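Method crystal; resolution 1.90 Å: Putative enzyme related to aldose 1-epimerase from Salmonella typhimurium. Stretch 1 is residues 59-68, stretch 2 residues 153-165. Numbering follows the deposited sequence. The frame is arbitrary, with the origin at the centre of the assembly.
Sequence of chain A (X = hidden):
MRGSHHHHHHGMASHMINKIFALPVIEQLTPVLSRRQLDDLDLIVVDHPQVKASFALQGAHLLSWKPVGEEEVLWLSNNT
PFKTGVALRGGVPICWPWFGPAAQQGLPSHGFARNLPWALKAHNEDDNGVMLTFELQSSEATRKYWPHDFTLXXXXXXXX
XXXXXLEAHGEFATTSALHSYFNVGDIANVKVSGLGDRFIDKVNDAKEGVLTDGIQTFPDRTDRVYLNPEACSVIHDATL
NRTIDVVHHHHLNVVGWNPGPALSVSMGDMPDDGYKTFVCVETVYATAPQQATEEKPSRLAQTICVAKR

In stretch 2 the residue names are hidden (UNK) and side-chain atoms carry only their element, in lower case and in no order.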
ATOM      1  N   GLY A  59       2.449   3.474  10.726  1.00 19.46           N
ATOM      2  CA  GLY A  59       1.749   2.687   9.732  1.00 18.59           C
ATOM      3  C   GLY A  59       2.496   1.499   9.130  1.00 19.25           C
ATOM      4  O   GLY A  59       1.996   0.909   8.152  1.00 19.81           O
ATOM      5  N   ALA A  60       3.661   1.134   9.681  1.00 17.50           N
ATOM      6  CA  ALA A  60       4.574   0.168   9.012  1.00 17.76           C
ATOM      7  C   ALA A  60       4.446   0.364   7.512  1.00 17.89           C
ATOM      8  O   ALA A  60       4.110  -0.580   6.767  1.00 17.66           O
ATOM      9  CB  ALA A  60       4.205  -1.273   9.375  1.00 18.51           C
ATOM     10  N   HIS A  61       4.641   1.603   7.081  1.00 16.57           N
ATOM     11  CA  HIS A  61       4.207   2.053   5.767  1.00 17.25           C
ATOM     12  C   HIS A  61       5.360   1.944   4.788  1.00 18.67           C
ATOM     13  O   HIS A  61       6.340   2.694   4.857  1.00 17.70           O
ATOM     14  CB  HIS A  61       3.761   3.522   5.862  1.00 16.88           C
ATOM     15  CG  HIS A  61       2.914   3.988   4.709  1.00 18.68           C
ATOM     16  ND1 HIS A  61       1.646   4.528   4.883  1.00 22.07           N
ATOM     17  CD2 HIS A  61       3.181   4.085   3.378  1.00 19.01           C
ATOM     18  CE1 HIS A  61       1.157   4.875   3.700  1.00 18.87           C
ATOM     19  NE2 HIS A  61       2.072   4.609   2.771  1.00 17.51           N
ATOM     20  N   LEU A  62       5.243   0.993   3.871  1.00 18.03           N
ATOM     21  CA  LEU A  62       6.226   0.880   2.809  1.00 18.03           C
ATOM     22  C   LEU A  62       6.079   2.100   1.893  1.00 18.19           C
ATOM     23  O   LEU A  62       5.084   2.280   1.260  1.00 19.48           O
ATOM     24  CB  LEU A  62       5.992  -0.445   2.052  1.00 18.29           C
ATOM     25  CG  LEU A  62       6.923  -0.724   0.852  1.00 19.85           C
ATOM     26  CD1 LEU A  62       8.423  -0.805   1.201  1.00 16.21           C
ATOM     27  CD2 LEU A  62       6.432  -2.052   0.177  1.00 18.98           C
ATOM     28  N   LEU A  63       7.109   2.921   1.829  1.00 17.64           N
ATOM     29  CA  LEU A  63       7.104   4.178   1.069  1.00 18.51           C
ATOM     30  C   LEU A  63       7.624   4.000  -0.351  1.00 17.41           C
ATOM     31  O   LEU A  63       7.151   4.677  -1.278  1.00 18.55           O
ATOM     32  CB  LEU A  63       8.074   5.156   1.751  1.00 17.32           C
ATOM     33  CG  LEU A  63       7.805   5.431   3.234  1.00 22.03           C
ATOM     34  CD1 LEU A  63       8.835   6.310   3.900  1.00 17.84           C
ATOM     35  CD2 LEU A  63       6.396   6.074   3.335  1.00 21.80           C
ATOM     36  N   SER A  64       8.576   3.089  -0.533  1.00 17.32           N
ATOM     37  CA  SER A  64       9.237   2.988  -1.870  1.00 17.55           C
ATOM     38  C   SER A  64       9.881   1.607  -1.987  1.00 17.84           C
ATOM     39  O   SER A  64      10.231   1.014  -0.975  1.00 18.66           O
ATOM     40  CB  SER A  64      10.311   4.097  -2.072  1.00 17.32           C
ATOM     41  OG  SER A  64      11.445   3.903  -1.247  1.00 19.70           O
ATOM     42  N   TRP A  65      10.060   1.139  -3.219  1.00 17.41           N
ATOM     43  CA  TRP A  65      10.712  -0.125  -3.488  1.00 18.09           C
ATOM     44  C   TRP A  65      11.239   0.006  -4.923  1.00 17.87           C
ATOM     45  O   TRP A  65      10.480   0.274  -5.858  1.00 17.06           O
ATOM     46  CB  TRP A  65       9.726  -1.328  -3.343  1.00 18.47           C
ATOM     47  CG  TRP A  65      10.309  -2.615  -3.879  1.00 17.57           C
ATOM     48  CD1 TRP A  65      11.523  -3.197  -3.507  1.00 19.63           C
ATOM     49  CD2 TRP A  65       9.785  -3.428  -4.944  1.00 17.01           C
ATOM     50  NE1 TRP A  65      11.706  -4.364  -4.215  1.00 18.10           N
ATOM     51  CE2 TRP A  65      10.698  -4.490  -5.147  1.00 15.26           C
ATOM     52  CE3 TRP A  65       8.616  -3.360  -5.743  1.00 15.57           C
ATOM     53  CZ2 TRP A  65      10.503  -5.496  -6.130  1.00 18.45           C
ATOM     54  CZ3 TRP A  65       8.398  -4.368  -6.706  1.00 16.13           C
ATOM     55  CH2 TRP A  65       9.360  -5.410  -6.909  1.00 20.16           C
ATOM     56  N   LYS A  66      12.543  -0.250  -5.081  1.00 18.30           N
ATOM     57  CA  LYS A  66      13.170  -0.196  -6.367  1.00 20.00           C
ATOM     58  C   LYS A  66      14.184  -1.330  -6.429  1.00 20.50           C
ATOM     59  O   LYS A  66      15.247  -1.236  -5.805  1.00 20.14           O
ATOM     60  CB  LYS A  66      13.872   1.133  -6.529  1.00 21.08           C
ATOM     61  CG  LYS A  66      14.524   1.346  -7.904  1.00 23.18           C
ATOM     62  CD  LYS A  66      15.003   2.805  -7.936  1.00 30.98           C
ATOM     63  CE  LYS A  66      16.347   2.905  -8.550  1.00 39.87           C
ATOM     64  NZ  LYS A  66      16.215   2.700 -10.039  1.00 43.03           N
ATOM     65  N   PRO A  67      13.831  -2.428  -7.142  1.00 20.47           N
ATOM     66  CA  PRO A  67      14.787  -3.479  -7.286  1.00 21.63           C
ATOM     67  C   PRO A  67      15.837  -3.030  -8.305  1.00 21.77           C
ATOM     68  O   PRO A  67      15.567  -2.181  -9.160  1.00 21.17           O
ATOM     69  CB  PRO A  67      13.952  -4.663  -7.810  1.00 22.65           C
ATOM     70  CG  PRO A  67      12.699  -4.126  -8.271  1.00 22.26           C
ATOM     71  CD  PRO A  67      12.566  -2.712  -7.859  1.00 19.78           C
ATOM     72  N   VAL A  68      17.028  -3.580  -8.178  1.00 23.37           N
ATOM     73  CA  VAL A  68      18.122  -3.211  -9.034  1.00 25.68           C
ATOM     74  C   VAL A  68      17.762  -3.440 -10.500  1.00 26.19           C
ATOM     75  O   VAL A  68      17.130  -4.447 -10.856  1.00 28.22           O
ATOM     76  CB  VAL A  68      19.464  -3.936  -8.611  1.00 25.70           C
ATOM     77  CG1 VAL A  68      19.406  -5.426  -8.816  1.00 26.94           C
ATOM     78  CG2 VAL A  68      20.624  -3.345  -9.297  1.00 28.97           C
ATOM     79  N   UNK A 153       0.633  -7.812  12.709  1.00 18.66           N
ATOM     80  CA  UNK A 153       1.972  -7.979  12.173  1.00 17.90           C
ATOM     81  C   UNK A 153       1.990  -7.681  10.691  1.00 17.23           C
ATOM     82  O   UNK A 153       1.107  -8.129   9.973  1.00 18.34           O
ATOM     83  c   UNK A 153       2.605  -9.694  13.883  1.00 22.03           C
ATOM     84  c   UNK A 153       3.933  -9.159  14.423  1.00 23.09           C
ATOM     85  c   UNK A 153       2.422 -11.102  14.278  1.00 28.45           C
ATOM     86  c   UNK A 153       2.497  -9.421  12.383  1.00 17.40           C
ATOM     87  N   UNK A 154       2.998  -6.947  10.231  1.00 16.98           N
ATOM     88  CA  UNK A 154       3.175  -6.678   8.788  1.00 17.12           C
ATOM     89  C   UNK A 154       4.574  -7.233   8.477  1.00 18.21           C
ATOM     90  O   UNK A 154       5.568  -6.779   9.065  1.00 18.74           O
ATOM     91  c   UNK A 154       3.095  -5.190   8.471  1.00 16.84           C
ATOM     92  N   UNK A 155       4.622  -8.247   7.638  1.00 18.08           N
ATOM     93  CA  UNK A 155       5.897  -8.891   7.248  1.00 18.50           C
ATOM     94  C   UNK A 155       6.146  -8.541   5.822  1.00 17.54           C
ATOM     95  O   UNK A 155       5.230  -8.680   4.996  1.00 18.73           O
ATOM     96  c   UNK A 155       4.548 -13.095  11.121  1.00 30.87           C
ATOM     97  c   UNK A 155       5.499 -12.353   8.981  1.00 26.28           C
ATOM     98  c   UNK A 155       5.465 -10.839   8.868  1.00 20.78           C
ATOM     99  n   UNK A 155       5.598 -12.785  10.365  1.00 30.03           N
ATOM    100  c   UNK A 155       5.777 -10.408   7.423  1.00 18.37           C
ATOM    101  n   UNK A 155       4.723 -13.480  12.385  1.00 31.24           N
ATOM    102  n   UNK A 155       3.333 -13.058  10.599  1.00 32.21           N
ATOM    103  N   UNK A 156       7.344  -8.021   5.534  1.00 16.13           N
ATOM    104  CA  UNK A 156       7.756  -7.616   4.205  1.00 16.47           C
ATOM    105  C   UNK A 156       8.948  -8.421   3.743  1.00 16.81           C
ATOM    106  O   UNK A 156       9.787  -8.769   4.564  1.00 18.44           O
ATOM    107  c   UNK A 156       5.286  -3.728   3.944  1.00 20.22           C
ATOM    108  c   UNK A 156       7.107  -5.227   4.590  1.00 18.39           C
ATOM    109  c   UNK A 156       5.739  -4.089   6.282  1.00 17.92           C
ATOM    110  c   UNK A 156       5.009  -3.490   5.273  1.00 18.21           C
ATOM    111  c   UNK A 156       6.814  -4.989   5.931  1.00 17.69           C
ATOM    112  c   UNK A 156       8.204  -6.168   4.223  1.00 15.19           C
ATOM    113  c   UNK A 156       6.322  -4.647   3.588  1.00 18.57           C
ATOM    114  N   UNK A 157       9.023  -8.697   2.448  1.00 18.78           N
ATOM    115  CA  UNK A 157      10.255  -9.256   1.821  1.00 20.62           C
ATOM    116  C   UNK A 157      10.608  -8.322   0.684  1.00 21.07           C
ATOM    117  O   UNK A 157       9.808  -8.168  -0.220  1.00 22.78           O
ATOM    118  c   UNK A 157       9.604 -11.607   2.382  1.00 21.91           C
ATOM    119  c   UNK A 157       9.519 -14.087   2.922  1.00 30.27           C
ATOM    120  c   UNK A 157       9.957 -10.660   1.300  1.00 20.53           C
ATOM    121  n   UNK A 157       9.575 -15.445   2.305  1.00 30.10           N
ATOM    122  c   UNK A 157       9.761 -13.060   1.840  1.00 26.91           C
ATOM    123  N   UNK A 158      11.736  -7.605   0.754  1.00 19.55           N
ATOM    124  CA  UNK A 158      12.062  -6.671  -0.294  1.00 19.48           C
ATOM    125  C   UNK A 158      13.333  -7.117  -0.981  1.00 19.16           C
ATOM    126  O   UNK A 158      14.341  -7.333  -0.338  1.00 20.76           O
ATOM    127  c   UNK A 158      13.190  -4.997   1.312  1.00 20.92           C
ATOM    128  c   UNK A 158      10.766  -4.732   0.726  1.00 20.55           C
ATOM    129  c   UNK A 158      12.152  -5.174   0.187  1.00 19.14           C
ATOM    130  N   UNK A 159      13.226  -7.332  -2.263  1.00 19.49           N
ATOM    131  CA  UNK A 159      14.331  -7.821  -3.054  1.00 18.20           C
ATOM    132  C   UNK A 159      14.024  -7.643  -4.498  1.00 19.01           C
ATOM    133  O   UNK A 159      13.532  -6.604  -4.930  1.00 17.49           O
ATOM    134  N   UNK A 160      14.320  -8.671  -5.290  1.00 18.61           N
ATOM    135  CA  UNK A 160      13.893  -8.684  -6.724  1.00 20.64           C
ATOM    136  C   UNK A 160      12.356  -8.584  -6.860  1.00 18.97           C
ATOM    137  O   UNK A 160      11.823  -8.020  -7.825  1.00 18.94           O
ATOM    138  c   UNK A 160      14.239 -12.739  -8.641  1.00 43.06           C
ATOM    139  n   UNK A 160      14.491 -14.087  -9.328  1.00 46.33           N
ATOM    140  c   UNK A 160      14.386 -10.015  -7.341  1.00 22.38           C
ATOM    141  c   UNK A 160      13.988 -10.222  -8.791  1.00 28.04           C
ATOM    142  c   UNK A 160      14.649 -11.504  -9.421  1.00 37.03           C
ATOM    143  N   UNK A 161      11.643  -9.177  -5.915  1.00 18.36           N
ATOM    144  CA  UNK A 161      10.224  -8.967  -5.856  1.00 17.95           C
ATOM    145  C   UNK A 161       9.903  -8.348  -4.468  1.00 18.26           C
ATOM    146  O   UNK A 161      10.781  -8.178  -3.594  1.00 18.23           O
ATOM    147  c   UNK A 161       9.683 -11.022  -7.339  1.00 19.57           C
ATOM    148  c   UNK A 161       9.441 -10.270  -5.975  1.00 19.35           C
ATOM    149  o   UNK A 161       9.739 -11.123  -4.880  1.00 19.33           O
ATOM    150  N   UNK A 162       8.636  -8.029  -4.247  1.00 18.83           N
ATOM    151  CA  UNK A 162       8.268  -7.421  -2.964  1.00 18.35           C
ATOM    152  C   UNK A 162       7.068  -8.196  -2.437  1.00 19.41           C
ATOM    153  O   UNK A 162       6.093  -8.348  -3.175  1.00 20.25           O
ATOM    154  s   UNK A 162       7.386  -5.097  -1.659  1.00 22.59           S
ATOM    155  c   UNK A 162       7.927  -5.955  -3.213  1.00 18.35           C
ATOM    156  N   UNK A 163       7.146  -8.725  -1.217  1.00 18.90           N
ATOM    157  CA  UNK A 163       6.022  -9.427  -0.612  1.00 18.91           C
ATOM    158  C   UNK A 163       5.572  -8.644   0.603  1.00 19.44           C
ATOM    159  O   UNK A 163       6.395  -8.117   1.361  1.00 20.62           O
ATOM    160  c   UNK A 163       7.417 -13.006  -0.890  1.00 28.90           C
ATOM    161  c   UNK A 163       7.002 -11.610  -1.345  1.00 22.11           C
ATOM    162  o   UNK A 163       8.285 -13.605  -1.572  1.00 30.06           O
ATOM    163  o   UNK A 163       6.853 -13.484   0.156  1.00 27.25           O
ATOM    164  c   UNK A 163       6.365 -10.835  -0.203  1.00 19.33           C
ATOM    165  N   UNK A 164       4.254  -8.578   0.775  1.00 18.96           N
ATOM    166  CA  UNK A 164       3.645  -7.849   1.913  1.00 18.02           C
ATOM    167  C   UNK A 164       2.646  -8.827   2.505  1.00 18.48           C
ATOM    168  O   UNK A 164       1.852  -9.380   1.765  1.00 18.35           O
ATOM    169  c   UNK A 164       2.332  -5.795   2.672  1.00 18.76           C
ATOM    170  c   UNK A 164       3.979  -5.683   0.706  1.00 19.51           C
ATOM    171  c   UNK A 164       2.950  -6.569   1.433  1.00 19.06           C
ATOM    172  c   UNK A 164       3.391  -4.664  -0.274  1.00 26.18           C
ATOM    173  N   UNK A 165       2.720  -9.093   3.803  1.00 17.33           N
ATOM    174  CA  UNK A 165       1.725  -9.968   4.426  1.00 17.77           C
ATOM    175  C   UNK A 165       1.254  -9.310   5.721  1.00 18.17           C
ATOM    176  O   UNK A 165       2.064  -8.995   6.597  1.00 19.57           O
ATOM    177  o   UNK A 165       1.806 -14.687   5.428  1.00 30.03           O
ATOM    178  c   UNK A 165       2.155 -13.597   5.924  1.00 28.36           C
ATOM    179  o   UNK A 165       3.094 -13.512   6.752  1.00 30.07           O
ATOM    180  c   UNK A 165       2.348 -11.332   4.716  1.00 19.20           C
ATOM    181  c   UNK A 165       1.413 -12.329   5.486  1.00 20.56           C
TER

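Position 153 carries four carbons forked at the second, and none reaches stretch 1; this is leucine, L153, an apolar residue in a buried place. Position 154 has a single carbon, 4.2 Å from CB of A60, so it is alanine; A154 and A60 meet methyl to methyl. At 155, out of reach of stretch 1, three carbons lead to a nitrogen and then a carbon bearing two more nitrogens, the guanidinium of arginine. R155 is partly exposed and can keep its charge near solvent.

Position 156 has one carbon and then a six-carbon ring, which packs against L62 and the carbonyl of A60; it is phenylalanine. In F156, CE2 lies 3.9 Å from CB of L62 and CZ 3.4 Å from O of A60, a buried setting that suits an apolar ring. Position 157, four carbons in a row ending in nitrogen, touches nothing on stretch 1 and is lysine; the exposed amine of K157 suits solvent. At 158 one carbon carries two others beside the W65 indole: valine. CB of V158 sits 4.2 Å from CD1 of W65, a compact apolar neighbour.

Position 159 has no side-chain atoms, and its backbone meets W65 and P67; it is glycine. Its phi/psi of -166/-136 is one glycine adopts readily, and O of G159 accepts a hydrogen bond from NE1 of W65 at 3.0 Å. Position 160, four carbons and a terminal nitrogen, meets W65 through its backbone, O lying 3.3 Å from CZ2 of W65; it is lysine, and K160 is exposed, as suits an amine. At 161 one carbon carries an oxygen and a carbon, while backbone C approaches CZ2 of W65 at 3.4 Å: threonine. The hydroxyl of T161 suits a partly exposed place.

Position 162 has one carbon and a sulfur, packed against W65 and L62: cysteine. C162 is slim enough for CB to lie over the W65 six-membered ring, 3.5 Å from its centroid, with SG 3.7 Å from CD2 of L62. Position 163, three carbons with two oxygens on the third, misses stretch 1 and is glutamate; OE1 of E163 forms a long salt bridge with NZ of K157 at 4.0 Å, acid opposite base. Position 164, four carbons forked at the first with one arm two carbons long, faces L62: isoleucine. Buried and apolar, I164 places CD1 4.0 Å from CD2 of L62. Position 165 repeats the carboxylate pattern beyond reach of stretch 1: glutamate E165, whose OE1 makes a long salt bridge with NH2 of basic R155 at 3.9 Å.

The contact is largely apolar packing by A60, L62 and W65 against a hairpin, while one hydrogen bond satisfies the buried indole nitrogen.

Stretch 2 153-165: LARFKVGKTCEIE
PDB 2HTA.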